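Local structure of phosphoribosylformylglycinamidine synthase 2 (Thermus thermophilus, 3VIU) at residues N46-L54 / Y498-K509; A81-H89 / L481-L489. The protein is a large single-chain member of the PurM-like (AIR synthase-related) family, containing two N-terminal and two C-terminal family domains, and holds bound adenosine-5'-diphosphate and magnesium. All blocks are in the same frame, centred on the assembly; numbering follows the deposited sequence.

Contact 1: residues N46-L54 / Y498-K509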
# COMPACT_ATOMS: atom_id res chain seq x y z
N ASN A 46 -12.41 8.78 -14.14
CA ASN A 46 -13.41 9.14 -13.15
C ASN A 46 -12.87 9.55 -11.79
O ASN A 46 -13.62 10.06 -10.96
CB ASN A 46 -14.39 7.99 -12.97
CG ASN A 46 -15.20 7.73 -14.22
OD1 ASN A 46 -14.71 7.16 -15.20
ND2 ASN A 46 -16.45 8.15 -14.20
N SER A 47 -11.58 9.36 -11.57
CA SER A 47 -10.97 9.69 -10.28
C SER A 47 -10.13 10.96 -10.24
O SER A 47 -10.00 11.56 -9.18
CB SER A 47 -10.12 8.52 -9.78
OG SER A 47 -9.02 8.29 -10.64
N ARG A 48 -9.56 11.36 -11.37
CA ARG A 48 -8.72 12.56 -11.40
C ARG A 48 -9.38 13.80 -10.79
O ARG A 48 -8.81 14.42 -9.91
CB ARG A 48 -8.25 12.85 -12.83
CG ARG A 48 -6.81 12.39 -13.12
CD ARG A 48 -6.63 11.92 -14.57
NE ARG A 48 -6.85 12.98 -15.55
CZ ARG A 48 -7.02 12.78 -16.86
NH1 ARG A 48 -6.99 11.55 -17.35
NH2 ARG A 48 -7.20 13.81 -17.67
N PRO A 49 -10.59 14.16 -11.25
CA PRO A 49 -11.28 15.34 -10.71
C PRO A 49 -11.36 15.38 -9.18
O PRO A 49 -11.34 16.45 -8.58
CB PRO A 49 -12.66 15.25 -11.35
CG PRO A 49 -12.40 14.56 -12.63
CD PRO A 49 -11.45 13.47 -12.23
N LEU A 50 -11.47 14.21 -8.56
CA LEU A 50 -11.58 14.12 -7.10
C LEU A 50 -10.23 14.10 -6.40
O LEU A 50 -10.09 14.62 -5.28
CB LEU A 50 -12.37 12.87 -6.71
CG LEU A 50 -13.79 12.77 -7.26
CD1 LEU A 50 -14.31 11.36 -7.12
CD2 LEU A 50 -14.69 13.76 -6.53
N LEU A 51 -9.23 13.51 -7.05
CA LEU A 51 -7.89 13.41 -6.46
C LEU A 51 -7.16 14.74 -6.33
O LEU A 51 -6.17 14.85 -5.60
CB LEU A 51 -7.04 12.42 -7.27
CG LEU A 51 -7.52 10.96 -7.20
CD1 LEU A 51 -6.77 10.09 -8.20
CD2 LEU A 51 -7.33 10.44 -5.79
N LYS A 52 -7.65 15.77 -7.02
CA LYS A 52 -7.03 17.08 -6.94
C LYS A 52 -7.14 17.65 -5.53
O LYS A 52 -6.35 18.49 -5.12
CB LYS A 52 -7.69 18.04 -7.94
CG LYS A 52 -7.36 17.78 -9.40
CD LYS A 52 -8.19 18.68 -10.30
CE LYS A 52 -7.89 18.46 -11.77
NZ LYS A 52 -6.48 18.81 -12.12
N ALA A 53 -8.12 17.16 -4.78
CA ALA A 53 -8.37 17.62 -3.42
C ALA A 53 -7.35 17.18 -2.36
O ALA A 53 -7.24 17.82 -1.32
CB ALA A 53 -9.76 17.19 -2.97
N LEU A 54 -6.60 16.11 -2.63
CA LEU A 54 -5.62 15.63 -1.66
C LEU A 54 -4.40 16.54 -1.49
O LEU A 54 -3.70 16.83 -2.46
CB LEU A 54 -5.15 14.22 -2.05
CG LEU A 54 -6.23 13.12 -2.02
CD1 LEU A 54 -5.66 11.82 -2.56
CD2 LEU A 54 -6.75 12.93 -0.60
N TYR A 498 -19.83 5.84 -7.17
CA TYR A 498 -19.15 7.13 -7.26
C TYR A 498 -19.15 7.78 -5.87
O TYR A 498 -18.19 8.43 -5.47
CB TYR A 498 -19.85 8.05 -8.25
CG TYR A 498 -19.06 9.29 -8.60
CD1 TYR A 498 -17.99 9.23 -9.48
CD2 TYR A 498 -19.39 10.53 -8.04
CE1 TYR A 498 -17.26 10.38 -9.81
CE2 TYR A 498 -18.67 11.67 -8.35
CZ TYR A 498 -17.61 11.60 -9.24
OH TYR A 498 -16.92 12.75 -9.56
N HIS A 499 -20.24 7.59 -5.14
CA HIS A 499 -20.34 8.15 -3.81
C HIS A 499 -19.24 7.58 -2.91
O HIS A 499 -18.57 8.32 -2.20
CB HIS A 499 -21.72 7.86 -3.22
CG HIS A 499 -21.92 8.43 -1.86
ND1 HIS A 499 -21.76 7.69 -0.70
CD2 HIS A 499 -22.26 9.68 -1.46
CE1 HIS A 499 -22.00 8.46 0.34
NE2 HIS A 499 -22.31 9.67 -0.09
N GLU A 500 -19.04 6.27 -2.97
CA GLU A 500 -18.01 5.64 -2.16
C GLU A 500 -16.62 6.15 -2.54
O GLU A 500 -15.77 6.36 -1.68
CB GLU A 500 -18.09 4.12 -2.33
CG GLU A 500 -19.44 3.56 -1.93
CD GLU A 500 -19.52 2.06 -2.04
OE1 GLU A 500 -19.14 1.52 -3.09
OE2 GLU A 500 -19.99 1.42 -1.08
N LEU A 501 -16.40 6.37 -3.84
CA LEU A 501 -15.12 6.87 -4.30
C LEU A 501 -14.93 8.29 -3.80
O LEU A 501 -13.86 8.66 -3.34
CB LEU A 501 -15.07 6.86 -5.83
CG LEU A 501 -13.86 7.55 -6.48
CD1 LEU A 501 -12.56 6.82 -6.12
CD2 LEU A 501 -14.04 7.59 -7.98
N ALA A 502 -15.99 9.08 -3.89
CA ALA A 502 -15.94 10.46 -3.46
C ALA A 502 -15.71 10.57 -1.96
O ALA A 502 -14.86 11.34 -1.51
CB ALA A 502 -17.22 11.19 -3.88
N GLU A 503 -16.47 9.80 -1.17
CA GLU A 503 -16.32 9.83 0.28
C GLU A 503 -14.95 9.31 0.72
O GLU A 503 -14.36 9.80 1.68
CB GLU A 503 -17.41 9.00 0.95
CG GLU A 503 -18.80 9.60 0.88
CD GLU A 503 -18.94 10.81 1.78
OE1 GLU A 503 -19.07 11.93 1.26
OE2 GLU A 503 -18.90 10.62 3.01
N THR A 504 -14.44 8.31 0.01
CA THR A 504 -13.15 7.75 0.33
C THR A 504 -12.09 8.83 0.16
O THR A 504 -11.27 9.06 1.05
CB THR A 504 -12.82 6.55 -0.58
OG1 THR A 504 -13.75 5.49 -0.31
CG2 THR A 504 -11.39 6.05 -0.33
N ILE A 505 -12.12 9.52 -0.97
CA ILE A 505 -11.15 10.58 -1.19
C ILE A 505 -11.31 11.74 -0.19
O ILE A 505 -10.32 12.28 0.30
CB ILE A 505 -11.23 11.09 -2.64
CG1 ILE A 505 -10.70 10.00 -3.59
CG2 ILE A 505 -10.44 12.40 -2.78
CD1 ILE A 505 -10.58 10.39 -5.06
N ALA A 506 -12.55 12.11 0.14
CA ALA A 506 -12.77 13.18 1.10
C ALA A 506 -12.24 12.74 2.46
O ALA A 506 -11.72 13.55 3.23
CB ALA A 506 -14.27 13.52 1.19
N GLY A 507 -12.37 11.45 2.76
CA GLY A 507 -11.89 10.94 4.02
C GLY A 507 -10.39 11.15 4.18
O GLY A 507 -9.93 11.63 5.22
N LEU A 508 -9.62 10.78 3.16
CA LEU A 508 -8.17 10.93 3.17
C LEU A 508 -7.77 12.40 3.32
O LEU A 508 -6.91 12.75 4.13
CB LEU A 508 -7.59 10.37 1.88
CG LEU A 508 -7.05 8.93 1.87
CD1 LEU A 508 -7.69 8.09 2.97
CD2 LEU A 508 -7.29 8.31 0.50
N LYS A 509 -8.41 13.26 2.54
CA LYS A 509 -8.14 14.69 2.57
C LYS A 509 -8.24 15.20 4.00
O LYS A 509 -7.33 15.85 4.53
CB LYS A 509 -9.15 15.42 1.69
CG LYS A 509 -9.14 16.93 1.83
CD LYS A 509 -10.39 17.53 1.20
CE LYS A 509 -10.37 19.06 1.24
NZ LYS A 509 -10.19 19.62 2.61

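Contact 2: residues A81-H89 / L481-L489. With ADP (adenosine-5'-diphosphate), chain B; PO4 (phosphate ion), chain C.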
# COMPACT_ATOMS: atom_id res chain seq x y z
N ALA A 81 11.86 6.26 -1.46
CA ALA A 81 10.83 6.26 -2.48
C ALA A 81 9.87 5.14 -2.12
O ALA A 81 10.28 4.10 -1.62
CB ALA A 81 11.44 6.01 -3.85
N PHE A 82 8.58 5.36 -2.36
CA PHE A 82 7.61 4.32 -2.09
C PHE A 82 6.32 4.57 -2.83
O PHE A 82 6.06 5.67 -3.30
CB PHE A 82 7.36 4.16 -0.58
CG PHE A 82 6.74 5.37 0.08
CD1 PHE A 82 7.49 6.53 0.28
CD2 PHE A 82 5.43 5.34 0.53
CE1 PHE A 82 6.93 7.63 0.93
CE2 PHE A 82 4.87 6.43 1.18
CZ PHE A 82 5.62 7.58 1.38
N LYS A 83 5.52 3.52 -2.94
CA LYS A 83 4.25 3.60 -3.64
C LYS A 83 3.52 2.27 -3.48
O LYS A 83 4.13 1.25 -3.16
CB LYS A 83 4.50 3.87 -5.12
CG LYS A 83 3.25 3.97 -5.95
CD LYS A 83 3.60 3.89 -7.42
CE LYS A 83 2.37 3.73 -8.28
NZ LYS A 83 2.77 3.41 -9.67
N ILE A 84 2.21 2.30 -3.71
CA ILE A 84 1.40 1.10 -3.62
C ILE A 84 0.63 0.96 -4.92
O ILE A 84 0.16 1.96 -5.48
CB ILE A 84 0.45 1.16 -2.39
CG1 ILE A 84 -0.22 -0.19 -2.17
CG2 ILE A 84 -0.59 2.25 -2.58
CD1 ILE A 84 -1.06 -0.25 -0.91
N GLU A 85 0.54 -0.26 -5.42
CA GLU A 85 -0.15 -0.58 -6.68
C GLU A 85 -1.15 -1.68 -6.40
O GLU A 85 -1.18 -2.23 -5.31
CB GLU A 85 0.85 -1.12 -7.71
CG GLU A 85 1.37 -0.19 -8.80
CD GLU A 85 2.25 -0.94 -9.82
OE1 GLU A 85 2.75 -0.31 -10.78
OE2 GLU A 85 2.43 -2.17 -9.66
N SER A 86 -1.94 -2.02 -7.40
CA SER A 86 -2.91 -3.10 -7.27
C SER A 86 -2.83 -4.03 -8.50
O SER A 86 -2.42 -3.61 -9.59
CB SER A 86 -4.33 -2.53 -7.15
OG SER A 86 -4.84 -2.15 -8.41
N HIS A 87 -3.20 -5.29 -8.30
CA HIS A 87 -3.22 -6.29 -9.38
C HIS A 87 -4.40 -7.19 -9.06
O HIS A 87 -4.27 -8.42 -9.01
CB HIS A 87 -1.91 -7.10 -9.42
CG HIS A 87 -1.09 -6.86 -10.65
ND1 HIS A 87 -0.43 -5.67 -10.89
CD2 HIS A 87 -0.84 -7.65 -11.73
CE1 HIS A 87 0.18 -5.73 -12.06
NE2 HIS A 87 -0.05 -6.92 -12.59
N ASN A 88 -5.55 -6.56 -8.86
CA ASN A 88 -6.77 -7.26 -8.50
C ASN A 88 -7.29 -8.25 -9.52
O ASN A 88 -7.20 -9.46 -9.31
CB ASN A 88 -7.86 -6.25 -8.16
CG ASN A 88 -7.41 -5.23 -7.12
OD1 ASN A 88 -6.67 -5.57 -6.18
ND2 ASN A 88 -7.86 -3.99 -7.27
N HIS A 89 -7.84 -7.75 -10.62
CA HIS A 89 -8.41 -8.61 -11.66
C HIS A 89 -7.49 -9.75 -12.09
O HIS A 89 -7.91 -10.89 -12.20
CB HIS A 89 -8.84 -7.77 -12.87
CG HIS A 89 -10.01 -6.86 -12.59
ND1 HIS A 89 -11.29 -7.33 -12.42
CD2 HIS A 89 -10.07 -5.52 -12.39
CE1 HIS A 89 -12.10 -6.33 -12.14
NE2 HIS A 89 -11.38 -5.22 -12.11
N LEU A 481 6.00 10.87 7.62
CA LEU A 481 6.51 11.84 6.65
C LEU A 481 5.54 12.07 5.50
O LEU A 481 5.42 13.18 5.00
CB LEU A 481 7.86 11.38 6.10
CG LEU A 481 8.96 11.24 7.16
CD1 LEU A 481 10.20 10.68 6.51
CD2 LEU A 481 9.24 12.60 7.78
N ALA A 482 4.86 11.01 5.07
CA ALA A 482 3.90 11.10 3.98
C ALA A 482 3.22 9.76 3.81
O ALA A 482 3.59 8.79 4.46
CB ALA A 482 4.60 11.48 2.68
N TYR A 483 2.22 9.70 2.94
CA TYR A 483 1.56 8.43 2.72
C TYR A 483 1.34 8.15 1.25
O TYR A 483 1.58 9.00 0.39
CB TYR A 483 0.22 8.38 3.46
CG TYR A 483 -0.88 9.20 2.84
CD1 TYR A 483 -1.03 10.56 3.15
CD2 TYR A 483 -1.78 8.62 1.95
CE1 TYR A 483 -2.05 11.31 2.59
CE2 TYR A 483 -2.80 9.36 1.39
CZ TYR A 483 -2.93 10.70 1.71
OH TYR A 483 -3.93 11.43 1.11
N THR A 484 0.88 6.94 0.97
CA THR A 484 0.58 6.47 -0.37
C THR A 484 -0.78 5.79 -0.19
O THR A 484 -1.00 5.09 0.80
CB THR A 484 1.65 5.45 -0.84
OG1 THR A 484 1.40 5.08 -2.21
CG2 THR A 484 1.62 4.20 0.04
N ASP A 485 -1.70 6.01 -1.12
CA ASP A 485 -3.02 5.40 -1.00
C ASP A 485 -3.41 4.56 -2.20
O ASP A 485 -3.43 5.04 -3.34
CB ASP A 485 -4.09 6.47 -0.79
CG ASP A 485 -4.21 7.40 -1.97
OD1 ASP A 485 -5.33 7.56 -2.50
OD2 ASP A 485 -3.19 7.99 -2.37
N GLY A 486 -3.70 3.29 -1.94
CA GLY A 486 -4.13 2.40 -2.99
C GLY A 486 -5.64 2.32 -2.89
O GLY A 486 -6.17 1.62 -2.03
N LEU A 487 -6.34 3.04 -3.76
CA LEU A 487 -7.80 3.01 -3.73
C LEU A 487 -8.33 1.83 -4.54
O LEU A 487 -7.85 1.56 -5.64
CB LEU A 487 -8.36 4.32 -4.30
CG LEU A 487 -7.86 5.63 -3.67
CD1 LEU A 487 -8.63 6.79 -4.27
CD2 LEU A 487 -8.03 5.60 -2.15
N ASN A 488 -9.31 1.13 -3.98
CA ASN A 488 -9.95 -0.01 -4.63
C ASN A 488 -11.45 0.13 -4.36
O ASN A 488 -11.88 0.13 -3.21
CB ASN A 488 -9.45 -1.32 -4.02
CG ASN A 488 -7.94 -1.43 -4.07
OD1 ASN A 488 -7.38 -1.91 -5.05
ND2 ASN A 488 -7.28 -0.98 -3.02
N LEU A 489 -12.23 0.27 -5.42
CA LEU A 489 -13.67 0.43 -5.30
C LEU A 489 -14.42 -0.24 -6.44
O LEU A 489 -13.82 -0.83 -7.36
CB LEU A 489 -14.04 1.91 -5.27
CG LEU A 489 -13.58 2.68 -4.02
CD1 LEU A 489 -12.40 3.57 -4.40
CD2 LEU A 489 -14.72 3.51 -3.46
PB ADP B . 2.22 2.86 -13.03
O1B ADP B . 1.28 2.48 -14.12
O2B ADP B . 2.05 1.84 -11.80
O3B ADP B . 3.79 2.79 -13.64
PA ADP B . 0.37 4.84 -12.77
O1A ADP B . 0.24 5.44 -14.13
O2A ADP B . -0.63 3.57 -12.66
O3A ADP B . 1.92 4.39 -12.51
O5' ADP B . -0.06 5.90 -11.60
C5' ADP B . -0.31 7.19 -12.19
C4' ADP B . 0.33 8.36 -11.38
O4' ADP B . -0.67 9.03 -10.54
C3' ADP B . 1.46 7.93 -10.42
O3' ADP B . 2.44 8.97 -10.32
C2' ADP B . 0.73 7.69 -9.10
O2' ADP B . 1.59 7.81 -7.96
C1' ADP B . -0.39 8.74 -9.13
N9 ADP B . -1.60 8.27 -8.44
C8 ADP B . -2.51 7.37 -8.93
N7 ADP B . -3.46 7.18 -8.06
C5 ADP B . -3.23 7.93 -6.97
C6 ADP B . -3.90 8.14 -5.73
N6 ADP B . -5.08 7.47 -5.45
N1 ADP B . -3.36 9.00 -4.84
C2 ADP B . -2.21 9.65 -5.09
N3 ADP B . -1.56 9.48 -6.24
C4 ADP B . -2.02 8.65 -7.19
P PO4 C . -6.48 -3.77 -11.25
O1 PO4 C . -5.85 -3.96 -9.92
O2 PO4 C . -7.31 -4.96 -11.57
O3 PO4 C . -7.34 -2.56 -11.22
O4 PO4 C . -5.43 -3.60 -12.28

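Contact 1: residues N46-L54 / Y498-K509
The Tyr498 ring meets 46-54 obliquely: the carbonyl O of Asn46 lies 3.8 Å from Tyr498 CE1, and the CD1 methyl of Leu50 comes within 3.9 Å of Tyr498 CZ. Ring and leucine approach from opposite directions, and the phenol OH sits against the isobutyl group rather than against a polar partner of 46-54. The chi1 of -169° swings the Tyr498 ring back beside its own carbonyl carbon, where Leu50 meets it. That leucine is a knob in a hole made by Tyr498, Leu501, Ala502 and Ile505, on two successive turns of helix 495-515; Leu50 CD1 is 3.9 Å from Leu501 CD2, while Leu50 CB takes the CD1 methyl of Ile505 at 3.5 Å. The contact thus packs the short helix at 48-51 and the type I turn Leu51 to Leu54 against a long helix of the second PurM-like N-terminal domain, without a hydrogen bond across it. Ile505 is wedged in by two branches. Its CG1 lies beside the backbone N (chi1 -70°), and CD1 reaches in between Leu50 and Leu51, 3.3 Å from Leu51 CD2, a tight approach of two side chains crossing at about a right angle. Its other branch, CG2, sits against the Leu50 carbonyl O at 3.4 Å. Leu51 also touches the bound adenosine-5'-diphosphate and Val524 of strand 519-525. At the far end Leu54 sends only CD2 across, laying it on Leu508 CB at 3.7 Å and over the backbone of Ile505 and Lys509. The aliphatic part of Lys509 runs past the Ala53 carbonyl O, and its amino group makes a long, weak ion pair with Glu513.

Contact 2: residues A81-H89 / L481-L489
Two strands running almost parallel, at 10° with axes 6.1 Å apart, face each other here through side chains instead of pairing their backbones. Thr484 offers its hydroxyl to 81-89, where Ile84 N reaches Thr484 OG1 in a weak, bent bond of 3.3 Å; the hydroxyl is also hydrogen-bonded to Ser521. Ile84 lays CG2 on the backbone at Gly486, 3.3 Å from Gly486 N. The Phe82 ring slides obliquely past Thr484, CE2 3.9 Å from Thr484 CB, and ends near Ala482. Beyond Gly486 the side-chain amides take over. Asn88 ND2 donates to Asn488 OD1 over 3.1 Å, nearly straight at 170°, with the amide planes 62° apart; Val173 N holds the other end of the Asn88 amide. Ser86 OG and Asn88 N both grip O1 of a phosphate ion, probably from the crystallisation liquor. On the ligand side Lys83 extends its chain to put NZ 2.7 Å from ADP O2B, and Asp485 OD1 accepts from ADP N6 at 3.0 Å. Strands 78-86 and 479-488 belong to different sheets, an arrangement consistent with the paired N-terminal domains of PurM-like proteins, with adenosine-5'-diphosphate bound beside their interface.

Overall arrangement
The two contacts adjoin, their centres 14 Å apart, and contact 2 is nested in the chain loop that contact 1 closes. Strand 479-488 is followed by helix 495-515, which packs back on the strand and the loop after it: Leu489 CD2 lies 3.3 Å from Leu501 N, and Leu508 CD2 is 3.7 Å from Asp485 OD1. Leu54 CD2 of contact 1 meets Tyr483 OH at 3.6 Å, so 46-54 touches both the helix and the strand before it. Both contacts supply the adenosine-5'-diphosphate pocket, contact 1 through Leu51 and contact 2 through Lys83, Glu85, Asp485 and Leu487. Contact 2 lies about 4 Å from the centre of the chain and contact 1 about 17 Å, measured between centres.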